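Long-range contacts in GP37 (Pseudomonas phage phikz, PDB 5FT0), which inhibits the RNA degradosome of the phage's bacterial host, probably by acting on the ribonuclease RNase E: residues F184-F190 / F213-H217; A14-L18 / I78-L83; L176-Y180 / F225-I229; D40-V45 / H56-P61; H135-S140 / A197-Y201. One frame throughout, in Å; residues are numbered along the deposited sequence.

Interaction 1 of 5, residues F184-F190 / F213-H217; sequences FANKLAF and FEGCH. With ARG (arginine), chain C.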
# COMPACT_ATOMS: atom_id res chain seq x y z
N PHE A 184 -26.80 15.12 -11.48
CA PHE A 184 -27.37 15.49 -10.18
C PHE A 184 -28.53 16.46 -10.35
O PHE A 184 -29.55 16.35 -9.65
CB PHE A 184 -26.28 16.10 -9.29
CG PHE A 184 -25.61 15.09 -8.40
CD1 PHE A 184 -24.57 14.30 -8.88
CD2 PHE A 184 -26.03 14.91 -7.09
CE1 PHE A 184 -23.96 13.36 -8.06
CE2 PHE A 184 -25.42 13.98 -6.27
CZ PHE A 184 -24.38 13.20 -6.76
N ALA A 185 -28.42 17.41 -11.29
CA ALA A 185 -29.47 18.41 -11.45
C ALA A 185 -30.72 17.83 -12.08
O ALA A 185 -31.84 18.24 -11.75
CB ALA A 185 -28.94 19.59 -12.27
N ASN A 186 -30.57 16.87 -12.99
CA ASN A 186 -31.69 16.34 -13.76
C ASN A 186 -32.19 14.99 -13.27
O ASN A 186 -33.37 14.68 -13.43
CB ASN A 186 -31.32 16.22 -15.24
CG ASN A 186 -30.86 17.54 -15.83
OD1 ASN A 186 -31.38 18.60 -15.48
ND2 ASN A 186 -29.88 17.48 -16.73
N LYS A 187 -31.32 14.16 -12.68
CA LYS A 187 -31.68 12.81 -12.29
C LYS A 187 -31.78 12.62 -10.78
O LYS A 187 -32.36 11.62 -10.34
CB LYS A 187 -30.67 11.80 -12.85
CG LYS A 187 -30.35 11.99 -14.32
CD LYS A 187 -31.57 11.68 -15.16
CE LYS A 187 -31.20 11.56 -16.63
NZ LYS A 187 -32.32 10.98 -17.42
N LEU A 188 -31.23 13.53 -9.98
CA LEU A 188 -31.29 13.45 -8.53
C LEU A 188 -31.83 14.76 -7.96
O LEU A 188 -31.38 15.24 -6.92
CB LEU A 188 -29.91 13.14 -7.94
CG LEU A 188 -29.24 11.85 -8.43
CD1 LEU A 188 -27.80 11.76 -7.91
CD2 LEU A 188 -30.04 10.62 -8.01
N ALA A 189 -32.81 15.34 -8.65
CA ALA A 189 -33.23 16.70 -8.36
C ALA A 189 -34.09 16.77 -7.10
O ALA A 189 -34.93 15.89 -6.84
CB ALA A 189 -34.01 17.27 -9.54
N PHE A 190 -33.87 17.81 -6.31
CA PHE A 190 -34.77 18.19 -5.24
C PHE A 190 -35.88 19.08 -5.80
O PHE A 190 -35.72 19.73 -6.84
CB PHE A 190 -34.03 18.95 -4.13
CG PHE A 190 -33.04 18.12 -3.38
CD1 PHE A 190 -33.43 17.36 -2.29
CD2 PHE A 190 -31.69 18.12 -3.74
CE1 PHE A 190 -32.51 16.60 -1.58
CE2 PHE A 190 -30.77 17.36 -3.03
CZ PHE A 190 -31.18 16.60 -1.95
N PHE A 213 -21.60 17.83 -4.95
CA PHE A 213 -22.96 17.70 -5.44
C PHE A 213 -23.84 17.11 -4.35
O PHE A 213 -23.38 16.31 -3.53
CB PHE A 213 -23.02 16.82 -6.70
CG PHE A 213 -22.08 17.24 -7.78
CD1 PHE A 213 -22.44 18.23 -8.68
CD2 PHE A 213 -20.83 16.66 -7.90
CE1 PHE A 213 -21.57 18.63 -9.68
CE2 PHE A 213 -19.96 17.05 -8.90
CZ PHE A 213 -20.33 18.04 -9.79
N GLU A 214 -25.11 17.50 -4.36
CA GLU A 214 -26.12 16.99 -3.45
C GLU A 214 -27.27 16.45 -4.29
O GLU A 214 -27.79 17.17 -5.15
CB GLU A 214 -26.62 18.07 -2.49
CG GLU A 214 -25.52 18.74 -1.69
CD GLU A 214 -26.01 20.00 -1.00
OE1 GLU A 214 -26.59 19.89 0.10
OE2 GLU A 214 -25.81 21.10 -1.55
N GLY A 215 -27.68 15.22 -4.03
CA GLY A 215 -28.68 14.55 -4.83
C GLY A 215 -29.86 14.09 -4.00
O GLY A 215 -29.71 13.68 -2.85
N CYS A 216 -31.04 14.14 -4.61
CA CYS A 216 -32.26 13.63 -3.99
C CYS A 216 -32.49 12.19 -4.45
O CYS A 216 -32.50 11.91 -5.65
CB CYS A 216 -33.45 14.50 -4.36
SG CYS A 216 -35.00 14.02 -3.57
N HIS A 217 -32.68 11.29 -3.49
CA HIS A 217 -32.97 9.89 -3.75
C HIS A 217 -34.11 9.46 -2.84
O HIS A 217 -34.16 9.86 -1.67
CB HIS A 217 -31.72 9.03 -3.51
CG HIS A 217 -31.89 7.59 -3.90
ND1 HIS A 217 -32.55 6.67 -3.11
CD2 HIS A 217 -31.47 6.92 -5.00
CE1 HIS A 217 -32.53 5.49 -3.71
NE2 HIS A 217 -31.89 5.61 -4.86
N ARG C . -29.80 19.90 -1.45
CA ARG C . -31.05 20.22 -0.76
C ARG C . -31.66 21.50 -1.33
O ARG C . -30.95 22.41 -1.75
CB ARG C . -30.80 20.37 0.74
CG ARG C . -29.73 21.39 1.07
CD ARG C . -29.34 21.34 2.53
NE ARG C . -28.40 22.41 2.86
CZ ARG C . -27.08 22.32 2.69
NH1 ARG C . -26.55 21.20 2.20
NH2 ARG C . -26.30 23.34 3.01
OXT ARG C . -32.88 21.65 -1.39
O HOH W 1 -29.32 17.78 -7.26
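Phe190 carries CG beside its backbone N (chi1 -66°), which sends the ring toward the strand, while in Cys216 the anti torsion (chi1 -177°) sets SG obliquely beside that ring. The strand backbone itself presents Cys216 CB to the face, 3.6 Å from the centroid of the Phe190 ring in a CH-pi contact. On the opposite face lies CA of a bound free arginine, so the phenyl is sandwiched between Cys216 CB and the ligand's CA.

Deeper in, the Phe184 ring has Phe213 CB over one face, 3.4 Å from the Phe184 centroid, and Leu188 CD1 over the other. The two phenyl planes are almost parallel but slid so far apart that they barely overlap. Glycine suits position 215 because, with no side chain, it lets the Phe184 edge and Leu188 come right up to the backbone; Phe184 CE2 is 3.4 Å from Gly215 N.

Polar links tie the helix end to the strand. Cys216 N donates to Leu188 O at 2.6 Å, nearly straight (172°) but from above the carbonyl plane. A water bridges Phe184 O and Glu214 O.

Glu214, extended beyond CG, takes a very short bond from the ligand's NH1 to OE1 (2.5 Å). Carboxylate and phenyl wall thus form part of an arginine pocket that Asp192 and Ala194 complete.

Interaction 2 of 5, residues A14-L18 / I78-L83; sequences ALSKL and IIADNL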
# COMPACT_ATOMS: atom_id res chain seq x y z
N ALA A 14 -32.58 -0.04 -3.88
CA ALA A 14 -32.25 1.38 -3.87
C ALA A 14 -31.47 1.77 -5.12
O ALA A 14 -31.73 2.81 -5.73
CB ALA A 14 -31.45 1.73 -2.61
N LEU A 15 -30.50 0.94 -5.52
CA LEU A 15 -29.69 1.26 -6.70
C LEU A 15 -30.53 1.25 -7.97
O LEU A 15 -30.23 1.99 -8.91
CB LEU A 15 -28.53 0.28 -6.81
CG LEU A 15 -27.44 0.42 -5.74
CD1 LEU A 15 -26.29 -0.53 -6.00
CD2 LEU A 15 -26.95 1.86 -5.68
N SER A 16 -31.58 0.42 -8.02
CA SER A 16 -32.42 0.34 -9.21
C SER A 16 -33.20 1.62 -9.47
O SER A 16 -33.71 1.80 -10.58
CB SER A 16 -33.38 -0.84 -9.09
OG SER A 16 -34.35 -0.61 -8.08
N LYS A 17 -33.32 2.51 -8.48
CA LYS A 17 -33.97 3.79 -8.71
C LYS A 17 -33.07 4.80 -9.39
O LYS A 17 -33.55 5.86 -9.81
CB LYS A 17 -34.50 4.34 -7.38
CG LYS A 17 -35.66 3.54 -6.83
CD LYS A 17 -35.91 3.78 -5.35
CE LYS A 17 -36.93 2.79 -4.82
NZ LYS A 17 -37.17 2.93 -3.36
N LEU A 18 -31.78 4.50 -9.53
CA LEU A 18 -30.85 5.39 -10.21
C LEU A 18 -31.01 5.24 -11.72
O LEU A 18 -30.85 4.14 -12.26
CB LEU A 18 -29.41 5.10 -9.80
CG LEU A 18 -28.99 5.49 -8.38
CD1 LEU A 18 -27.54 5.11 -8.13
CD2 LEU A 18 -29.20 6.98 -8.16
N ILE A 78 -23.59 3.73 -0.27
CA ILE A 78 -23.61 2.72 -1.33
C ILE A 78 -24.13 3.32 -2.63
O ILE A 78 -23.60 3.06 -3.71
CB ILE A 78 -24.43 1.50 -0.89
CG1 ILE A 78 -23.79 0.82 0.32
CG2 ILE A 78 -24.57 0.50 -2.04
CD1 ILE A 78 -24.59 -0.35 0.85
N ILE A 79 -25.19 4.14 -2.54
CA ILE A 79 -25.73 4.80 -3.72
C ILE A 79 -24.66 5.69 -4.36
O ILE A 79 -24.40 5.61 -5.57
CB ILE A 79 -26.98 5.61 -3.36
CG1 ILE A 79 -28.10 4.67 -2.89
CG2 ILE A 79 -27.44 6.46 -4.54
CD1 ILE A 79 -29.27 5.40 -2.26
N ALA A 80 -24.03 6.54 -3.56
CA ALA A 80 -22.98 7.41 -4.08
C ALA A 80 -21.83 6.60 -4.67
O ALA A 80 -21.24 6.99 -5.69
CB ALA A 80 -22.47 8.35 -2.98
N ASP A 81 -21.50 5.47 -4.05
CA ASP A 81 -20.42 4.62 -4.54
C ASP A 81 -20.71 4.07 -5.93
O ASP A 81 -19.78 3.78 -6.69
CB ASP A 81 -20.17 3.46 -3.57
CG ASP A 81 -18.92 3.66 -2.74
OD1 ASP A 81 -17.93 4.18 -3.29
OD2 ASP A 81 -18.93 3.27 -1.56
N ASN A 82 -21.98 3.91 -6.29
CA ASN A 82 -22.34 3.28 -7.55
C ASN A 82 -22.69 4.28 -8.64
O ASN A 82 -22.95 3.86 -9.78
CB ASN A 82 -23.49 2.30 -7.34
CG ASN A 82 -23.03 0.99 -6.76
OD1 ASN A 82 -22.62 0.08 -7.49
ND2 ASN A 82 -23.07 0.87 -5.43
N LEU A 83 -22.71 5.58 -8.33
CA LEU A 83 -22.87 6.59 -9.37
C LEU A 83 -21.78 6.49 -10.43
O LEU A 83 -22.02 6.81 -11.60
CB LEU A 83 -22.88 7.99 -8.76
CG LEU A 83 -24.06 8.33 -7.86
CD1 LEU A 83 -23.88 9.72 -7.24
CD2 LEU A 83 -25.36 8.25 -8.65
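Leu15 lays its methyl CD1 over one face of the Asn82 side-chain amide, 3.7 Å from Asn82 CG, the two side chains crossing at about a right angle. Asn82 ND2 donates to Ile78 O at 2.8 Å, with the acceptor close to the amide plane, and Asn82 OD1 accepts from the backbone N of His25. Bonds at both ends fix the rotation of the amide, which makes its face a firm surface for a methyl group.

The other branch, Leu15 CD2, drops onto the helix backbone, 3.7 Å from Ile79 CA. One turn further on, Leu18 CD1 meets Ile79 CG2 at 3.8 Å and Leu83 CD2 at 3.9 Å. Ile79 has CG2 anti to its N and CG1 beside it (chi1 -64°), and this splits its branches between partners: CG2 goes to Leu18, while CD1 reaches Ala14 CB. A type I turn from Leu15 to Leu18, closed by Leu18 N bonding to Leu15 O, brings both leucines to the same neighbour. Ala14, with only a methyl, meets the tip of the longer Ile79 branch.

The end of helix 8-15 thus packs on the end of helix 67-82, with Val223 of the sheet beneath Ile79 and Leu83. No hydrogen bond crosses between the segments, which implies that adhesion here rests on dispersion and the exclusion of water, the one buried amide being satisfied separately.

Interaction 3 of 5, residues L176-Y180 / F225-I229; sequences LILAY and FTIKI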
# COMPACT_ATOMS: atom_id res chain seq x y z
N LEU A 176 -16.50 15.71 -17.97
CA LEU A 176 -16.72 14.85 -16.81
C LEU A 176 -17.46 15.60 -15.71
O LEU A 176 -18.45 15.10 -15.16
CB LEU A 176 -15.38 14.31 -16.29
CG LEU A 176 -15.40 13.61 -14.93
CD1 LEU A 176 -16.26 12.36 -14.98
CD2 LEU A 176 -13.99 13.27 -14.48
N ILE A 177 -16.99 16.81 -15.39
CA ILE A 177 -17.68 17.64 -14.41
C ILE A 177 -19.10 17.93 -14.87
O ILE A 177 -20.06 17.84 -14.08
CB ILE A 177 -16.89 18.94 -14.17
CG1 ILE A 177 -15.50 18.62 -13.63
CG2 ILE A 177 -17.65 19.87 -13.22
CD1 ILE A 177 -15.50 17.77 -12.38
N LEU A 178 -19.27 18.28 -16.15
CA LEU A 178 -20.59 18.60 -16.68
C LEU A 178 -21.54 17.42 -16.55
O LEU A 178 -22.70 17.58 -16.16
CB LEU A 178 -20.45 19.03 -18.14
CG LEU A 178 -21.29 20.21 -18.63
CD1 LEU A 178 -20.84 21.50 -17.96
CD2 LEU A 178 -21.19 20.32 -20.15
N ALA A 179 -21.05 16.21 -16.87
CA ALA A 179 -21.88 15.02 -16.79
C ALA A 179 -22.40 14.80 -15.37
O ALA A 179 -23.58 14.52 -15.16
CB ALA A 179 -21.10 13.80 -17.27
N TYR A 180 -21.51 14.93 -14.37
CA TYR A 180 -21.95 14.82 -12.99
C TYR A 180 -22.87 15.97 -12.61
O TYR A 180 -23.84 15.77 -11.87
CB TYR A 180 -20.73 14.78 -12.05
CG TYR A 180 -20.19 13.39 -11.86
CD1 TYR A 180 -19.31 12.83 -12.78
CD2 TYR A 180 -20.58 12.62 -10.77
CE1 TYR A 180 -18.82 11.55 -12.62
CE2 TYR A 180 -20.09 11.34 -10.60
CZ TYR A 180 -19.22 10.81 -11.53
OH TYR A 180 -18.73 9.53 -11.35
N PHE A 225 -21.59 13.60 -3.41
CA PHE A 225 -20.50 13.17 -4.28
C PHE A 225 -19.59 14.36 -4.54
O PHE A 225 -20.06 15.47 -4.81
CB PHE A 225 -21.02 12.60 -5.60
CG PHE A 225 -20.03 11.72 -6.32
CD1 PHE A 225 -18.95 12.26 -7.00
CD2 PHE A 225 -20.18 10.34 -6.30
CE1 PHE A 225 -18.05 11.45 -7.65
CE2 PHE A 225 -19.28 9.52 -6.96
CZ PHE A 225 -18.21 10.08 -7.63
N THR A 226 -18.28 14.13 -4.44
CA THR A 226 -17.29 15.15 -4.71
C THR A 226 -16.27 14.62 -5.70
O THR A 226 -15.88 13.45 -5.64
CB THR A 226 -16.58 15.61 -3.42
OG1 THR A 226 -17.52 16.26 -2.55
CG2 THR A 226 -15.44 16.57 -3.72
N ILE A 227 -15.86 15.47 -6.63
CA ILE A 227 -14.74 15.20 -7.53
C ILE A 227 -13.65 16.21 -7.22
O ILE A 227 -13.90 17.42 -7.22
CB ILE A 227 -15.15 15.28 -9.01
CG1 ILE A 227 -16.25 14.27 -9.31
CG2 ILE A 227 -13.95 15.05 -9.90
CD1 ILE A 227 -16.69 14.27 -10.75
N LYS A 228 -12.44 15.72 -6.94
CA LYS A 228 -11.29 16.57 -6.67
C LYS A 228 -10.33 16.49 -7.84
O LYS A 228 -10.01 15.40 -8.31
CB LYS A 228 -10.58 16.17 -5.38
CG LYS A 228 -9.37 17.04 -5.07
CD LYS A 228 -8.68 16.64 -3.77
CE LYS A 228 -7.88 15.37 -3.93
NZ LYS A 228 -7.14 15.02 -2.68
N ILE A 229 -9.87 17.65 -8.31
CA ILE A 229 -8.88 17.74 -9.36
C ILE A 229 -7.69 18.52 -8.81
O ILE A 229 -7.87 19.57 -8.18
CB ILE A 229 -9.45 18.41 -10.62
CG1 ILE A 229 -10.68 17.65 -11.10
CG2 ILE A 229 -8.39 18.46 -11.72
CD1 ILE A 229 -11.38 18.29 -12.27
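Tyr180 and Phe225 meet where helix 158-187 lies on the large antiparallel sheet, an alpha-on-beta layer. The local axes of helix 176-180 and strand 225-229 pass 10.5 Å apart and run almost antiparallel, at 170°, so residues along one side of the helix meet successive inward positions of the strand.

Two contacts are aromatic. Tyr180 CE2 comes over a face of the Phe225 ring, displaced toward its rim, and approaches Phe225 CE1 to 3.6 Å; with the planes inclined at 32° the pairing is oblique. The Tyr180 ring in turn receives Ile227 CD1 over one face, a CH-pi contact 3.8 Å from the centroid of the Tyr180 ring. Ile227 reaches it through an extended CG1 branch.

The rest is aliphatic. Ile177 bends its CD1 back (chi2 -55°) to lie 4.0 Å from Ile227 CG2 and 4.2 Å from Ile229 CD1, while Leu176 CG stands more loosely against Ile227 CD1. Beta-branched isoleucine is at home in the strand, and its two branches let Ile227 serve three helix residues at once.

The polar residues point the other way: Thr226 OG1 bonds to Val134 O, and Lys228 forms a salt bridge with Glu129. Phe130 and Leu89 also pack on Tyr180. Even the hydroxyl end stays beside the neighbouring ring: Tyr180 OH is 3.8 Å from Phe225 CZ.

Interaction 4 of 5, residues D40-V45 / H56-P61; sequences DISVFV and HYTFKP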
# COMPACT_ATOMS: atom_id res chain seq x y z
N ASP A 40 -17.55 14.01 21.00
CA ASP A 40 -17.52 14.77 19.76
C ASP A 40 -18.82 14.67 18.98
O ASP A 40 -18.91 15.24 17.88
CB ASP A 40 -16.34 14.32 18.89
CG ASP A 40 -16.51 12.91 18.35
OD1 ASP A 40 -17.20 12.10 19.01
OD2 ASP A 40 -15.95 12.61 17.28
N ILE A 41 -19.82 13.96 19.51
CA ILE A 41 -21.14 13.82 18.90
C ILE A 41 -21.00 13.23 17.50
O ILE A 41 -21.40 13.85 16.51
CB ILE A 41 -21.89 15.17 18.86
CG1 ILE A 41 -21.76 15.90 20.20
CG2 ILE A 41 -23.37 14.96 18.55
CD1 ILE A 41 -21.98 17.39 20.10
N SER A 42 -20.42 12.04 17.41
CA SER A 42 -20.24 11.39 16.12
C SER A 42 -20.61 9.92 16.23
O SER A 42 -20.63 9.35 17.32
CB SER A 42 -18.80 11.54 15.60
OG SER A 42 -17.90 10.80 16.40
N VAL A 43 -20.92 9.33 15.09
CA VAL A 43 -21.25 7.91 14.98
C VAL A 43 -20.18 7.25 14.14
O VAL A 43 -19.91 7.68 13.01
CB VAL A 43 -22.64 7.69 14.37
CG1 VAL A 43 -22.91 6.20 14.19
CG2 VAL A 43 -23.72 8.32 15.24
N PHE A 44 -19.54 6.22 14.69
CA PHE A 44 -18.60 5.40 13.95
C PHE A 44 -19.31 4.15 13.47
O PHE A 44 -20.00 3.49 14.25
CB PHE A 44 -17.39 5.02 14.81
CG PHE A 44 -16.36 4.20 14.09
CD1 PHE A 44 -15.47 4.81 13.22
CD2 PHE A 44 -16.30 2.83 14.26
CE1 PHE A 44 -14.52 4.06 12.54
CE2 PHE A 44 -15.35 2.08 13.58
CZ PHE A 44 -14.46 2.69 12.73
N VAL A 45 -19.16 3.83 12.18
CA VAL A 45 -19.88 2.74 11.54
C VAL A 45 -18.87 1.76 10.95
O VAL A 45 -17.87 2.18 10.35
CB VAL A 45 -20.84 3.26 10.45
CG1 VAL A 45 -21.57 2.11 9.78
CG2 VAL A 45 -21.82 4.25 11.04
N HIS A 56 -15.44 1.53 6.78
CA HIS A 56 -15.70 2.33 7.96
C HIS A 56 -16.17 3.73 7.57
O HIS A 56 -15.70 4.28 6.56
CB HIS A 56 -14.45 2.44 8.85
CG HIS A 56 -13.79 1.12 9.11
ND1 HIS A 56 -12.91 0.54 8.21
CD2 HIS A 56 -13.86 0.27 10.16
CE1 HIS A 56 -12.48 -0.61 8.70
NE2 HIS A 56 -13.04 -0.80 9.89
N TYR A 57 -17.07 4.30 8.37
CA TYR A 57 -17.56 5.65 8.15
C TYR A 57 -17.68 6.38 9.48
O TYR A 57 -17.81 5.76 10.54
CB TYR A 57 -18.92 5.67 7.45
CG TYR A 57 -19.03 4.83 6.20
CD1 TYR A 57 -18.42 5.22 5.01
CD2 TYR A 57 -19.79 3.67 6.19
CE1 TYR A 57 -18.53 4.46 3.86
CE2 TYR A 57 -19.91 2.90 5.04
CZ TYR A 57 -19.28 3.30 3.88
OH TYR A 57 -19.40 2.54 2.74
N THR A 58 -17.67 7.71 9.41
CA THR A 58 -17.96 8.57 10.55
C THR A 58 -18.84 9.71 10.07
O THR A 58 -18.51 10.38 9.09
CB THR A 58 -16.68 9.12 11.19
OG1 THR A 58 -15.89 8.03 11.71
CG2 THR A 58 -17.01 10.08 12.33
N PHE A 59 -19.96 9.93 10.76
CA PHE A 59 -20.84 11.04 10.43
C PHE A 59 -21.35 11.68 11.72
O PHE A 59 -21.27 11.10 12.80
CB PHE A 59 -22.01 10.59 9.54
CG PHE A 59 -23.02 9.71 10.23
CD1 PHE A 59 -22.87 8.33 10.25
CD2 PHE A 59 -24.14 10.26 10.84
CE1 PHE A 59 -23.81 7.52 10.87
CE2 PHE A 59 -25.08 9.45 11.47
CZ PHE A 59 -24.91 8.08 11.48
N LYS A 60 -21.87 12.90 11.58
CA LYS A 60 -22.38 13.67 12.70
C LYS A 60 -23.90 13.57 12.71
O LYS A 60 -24.55 14.13 11.82
CB LYS A 60 -21.95 15.13 12.60
CG LYS A 60 -20.45 15.34 12.38
CD LYS A 60 -19.61 14.95 13.58
CE LYS A 60 -19.93 15.79 14.80
NZ LYS A 60 -19.75 17.26 14.58
N PRO A 61 -24.51 12.88 13.67
CA PRO A 61 -25.97 12.76 13.67
C PRO A 61 -26.66 14.08 13.98
O PRO A 61 -26.17 14.91 14.75
CB PRO A 61 -26.24 11.73 14.78
CG PRO A 61 -25.06 11.86 15.69
CD PRO A 61 -23.89 12.18 14.81
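Val43 and Phe59 pair backbone to backbone, Val43 N giving a bond of 2.9 Å to Phe59 O and Phe59 N returning one to Val43 O. Val45 and Tyr57 do likewise, and between them Phe44 and Thr58 form a non-hydrogen-bonded pair.

On the face of Val43, Val45 and Phe59, the last takes the crowded position between its N and carbonyl carbon (chi1 69°), folding the ring back: Val43 CB lies over its face, 3.7 Å from Phe59 CE1. Val45 CG2 comes to the ring's edge, and Pro61 CG meets Val43 CG2 at 3.8 Å. Valines suit the extended strand.

These are the arms of a beta hairpin, strands 42-48 and 55-59, the latter an outermost strand, within this chain, of a four-stranded antiparallel sheet. On the face of Phe44 and Thr58, Phe44 CZ touches His56 CD2 at 3.6 Å, rim to rim, and Thr58 OG1 lies at the Phe44 edge.

Lys60, bent at each torsion beyond CG, curls its CE to 3.0 Å from Ile41 O. Ser42 OG donates to Asp40 OD2, and Ile41 and Ser42 form a G1 bulge opposite Asn37. Farther out, Tyr73 of helix 67-82 stacks on Phe59, and Met69 packs on Phe59 and Pro61.

Interaction 5 of 5, residues H135-S140 / A197-Y201; sequences HVDDIS and AVEMY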
# COMPACT_ATOMS: atom_id res chain seq x y z
N HIS A 135 -18.87 15.75 0.80
CA HIS A 135 -19.15 17.10 0.31
C HIS A 135 -18.08 18.04 0.85
O HIS A 135 -17.63 17.89 1.99
CB HIS A 135 -20.54 17.56 0.75
CG HIS A 135 -21.04 18.76 0.02
ND1 HIS A 135 -20.55 20.03 0.24
CD2 HIS A 135 -22.00 18.89 -0.93
CE1 HIS A 135 -21.18 20.89 -0.54
NE2 HIS A 135 -22.07 20.22 -1.26
N VAL A 136 -17.68 19.01 0.02
CA VAL A 136 -16.55 19.87 0.38
C VAL A 136 -16.87 20.73 1.60
O VAL A 136 -15.97 21.09 2.37
CB VAL A 136 -16.12 20.73 -0.82
CG1 VAL A 136 -17.20 21.74 -1.18
CG2 VAL A 136 -14.80 21.43 -0.54
N ASP A 137 -18.16 21.04 1.82
CA ASP A 137 -18.53 21.86 2.97
C ASP A 137 -18.20 21.19 4.30
O ASP A 137 -18.16 21.87 5.32
CB ASP A 137 -20.03 22.19 2.92
CG ASP A 137 -20.38 23.13 1.78
OD1 ASP A 137 -19.47 23.81 1.27
OD2 ASP A 137 -21.57 23.19 1.41
N ASP A 138 -17.97 19.88 4.30
CA ASP A 138 -17.65 19.16 5.53
C ASP A 138 -16.16 19.05 5.80
O ASP A 138 -15.77 18.59 6.88
CB ASP A 138 -18.26 17.75 5.49
CG ASP A 138 -19.77 17.78 5.31
OD1 ASP A 138 -20.41 18.77 5.74
OD2 ASP A 138 -20.32 16.81 4.75
N ILE A 139 -15.31 19.46 4.86
CA ILE A 139 -13.86 19.42 5.06
C ILE A 139 -13.26 20.79 4.78
O ILE A 139 -12.04 20.95 4.79
CB ILE A 139 -13.19 18.34 4.19
CG1 ILE A 139 -13.52 18.58 2.71
CG2 ILE A 139 -13.61 16.94 4.62
CD1 ILE A 139 -12.79 17.65 1.76
N SER A 140 -14.12 21.78 4.52
CA SER A 140 -13.64 23.09 4.10
C SER A 140 -12.82 23.77 5.19
O SER A 140 -11.82 24.43 4.89
CB SER A 140 -14.81 23.97 3.66
OG SER A 140 -15.75 24.12 4.71
N ALA A 197 -21.55 22.83 -5.60
CA ALA A 197 -20.52 23.59 -4.91
C ALA A 197 -19.20 23.43 -5.65
O ALA A 197 -18.79 22.31 -5.98
CB ALA A 197 -20.38 23.13 -3.46
N VAL A 198 -18.55 24.56 -5.92
CA VAL A 198 -17.22 24.58 -6.53
C VAL A 198 -16.33 25.42 -5.63
O VAL A 198 -16.63 26.59 -5.37
CB VAL A 198 -17.24 25.14 -7.96
CG1 VAL A 198 -15.86 24.99 -8.60
CG2 VAL A 198 -18.30 24.45 -8.79
N GLU A 199 -15.23 24.83 -5.16
CA GLU A 199 -14.32 25.54 -4.27
C GLU A 199 -12.88 25.24 -4.68
O GLU A 199 -12.49 24.07 -4.77
CB GLU A 199 -14.56 25.16 -2.81
CG GLU A 199 -15.71 25.96 -2.18
CD GLU A 199 -16.22 25.35 -0.89
OE1 GLU A 199 -15.44 24.67 -0.19
OE2 GLU A 199 -17.42 25.54 -0.59
N MSE A 200 -12.12 26.29 -4.93
CA MSE A 200 -10.72 26.16 -5.31
C MSE A 200 -9.82 26.56 -4.16
O MSE A 200 -10.04 27.58 -3.51
CB MSE A 200 -10.41 27.00 -6.55
CG MSE A 200 -8.93 27.11 -6.87
SE MSE A 200 -8.58 27.80 -8.67
CE MSE A 200 -9.41 29.55 -8.50
N TYR A 201 -8.80 25.75 -3.89
CA TYR A 201 -7.85 26.01 -2.82
C TYR A 201 -6.45 26.03 -3.39
O TYR A 201 -6.07 25.14 -4.15
CB TYR A 201 -7.96 24.95 -1.72
CG TYR A 201 -9.31 24.92 -1.05
CD1 TYR A 201 -9.59 25.74 0.03
CD2 TYR A 201 -10.32 24.09 -1.52
CE1 TYR A 201 -10.83 25.73 0.64
CE2 TYR A 201 -11.57 24.07 -0.91
CZ TYR A 201 -11.81 24.89 0.17
OH TYR A 201 -13.04 24.87 0.78
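Val136 meets Glu199 where a short 3-10 turn, residues 136-138, lies against strand 197-202 of the large antiparallel sheet. The turn belongs to the connection from strand 122-132 to helix 140-146.

From Val136 CB, 4.0 Å from Glu199 OE1, the side chain forks. CG1 sits between N and the carbonyl carbon (chi1 67°) and packs on the carboxylate, 3.8 Å from Glu199 CD, with Ala197 CB on its flank. CG2, anti to N, comes to 3.3 Å from Glu199 OE1 and also points at the edge of the Tyr201 ring. A compact branched residue suits this site, where its two methyls fit among a carboxylate, a methyl and a phenol.

Glu199 in turn is extended beyond CG, which carries its carboxylate across to the turn. OE1 accepts a bond of 2.6 Å from Tyr201 OH, on the anti side and somewhat out of the carboxylate plane; this positions the group. Tyr201 OH also rests against Ser140 CB, at 3.5 Å, just where the helix begins. OE2 faces Asp137 OD1 at 3.3 Å, two acceptors of like charge. This closeness may raise the affinity of one carboxylate for a proton, though the bound arginine, whose nearest atom is about 5 Å from the Asp137 side chain, may offset some of the repulsion.

His135 puts CE1 against Ala197 CB, a small partner that admits the ring, and its ring is held in orientation by Asp137 N, which donates to His135 ND1 at 3.0 Å, near the ring plane.

Interactions 1, 2 and 3 build one continuous apolar layer under helix 158-187, on one side of the seven-stranded antiparallel sheet. Interactions 1 and 3 share that helix and use neighbouring strands, 206-217 and 220-232; their centres are 14 Å apart, and 1 is nested along the chain inside the loop closed by 3. Interaction 2, earlier in the chain and centred 12 Å from 1, touches both. Interaction 5, centred 12 Å from 3, lies on the other side of the sheet, crosses 1 and 3 in sequence and meets 1 through His135 and Glu214, near the bound arginine. Interaction 4, in the separate four-stranded sheet, is nested within 2 and touches none of the others.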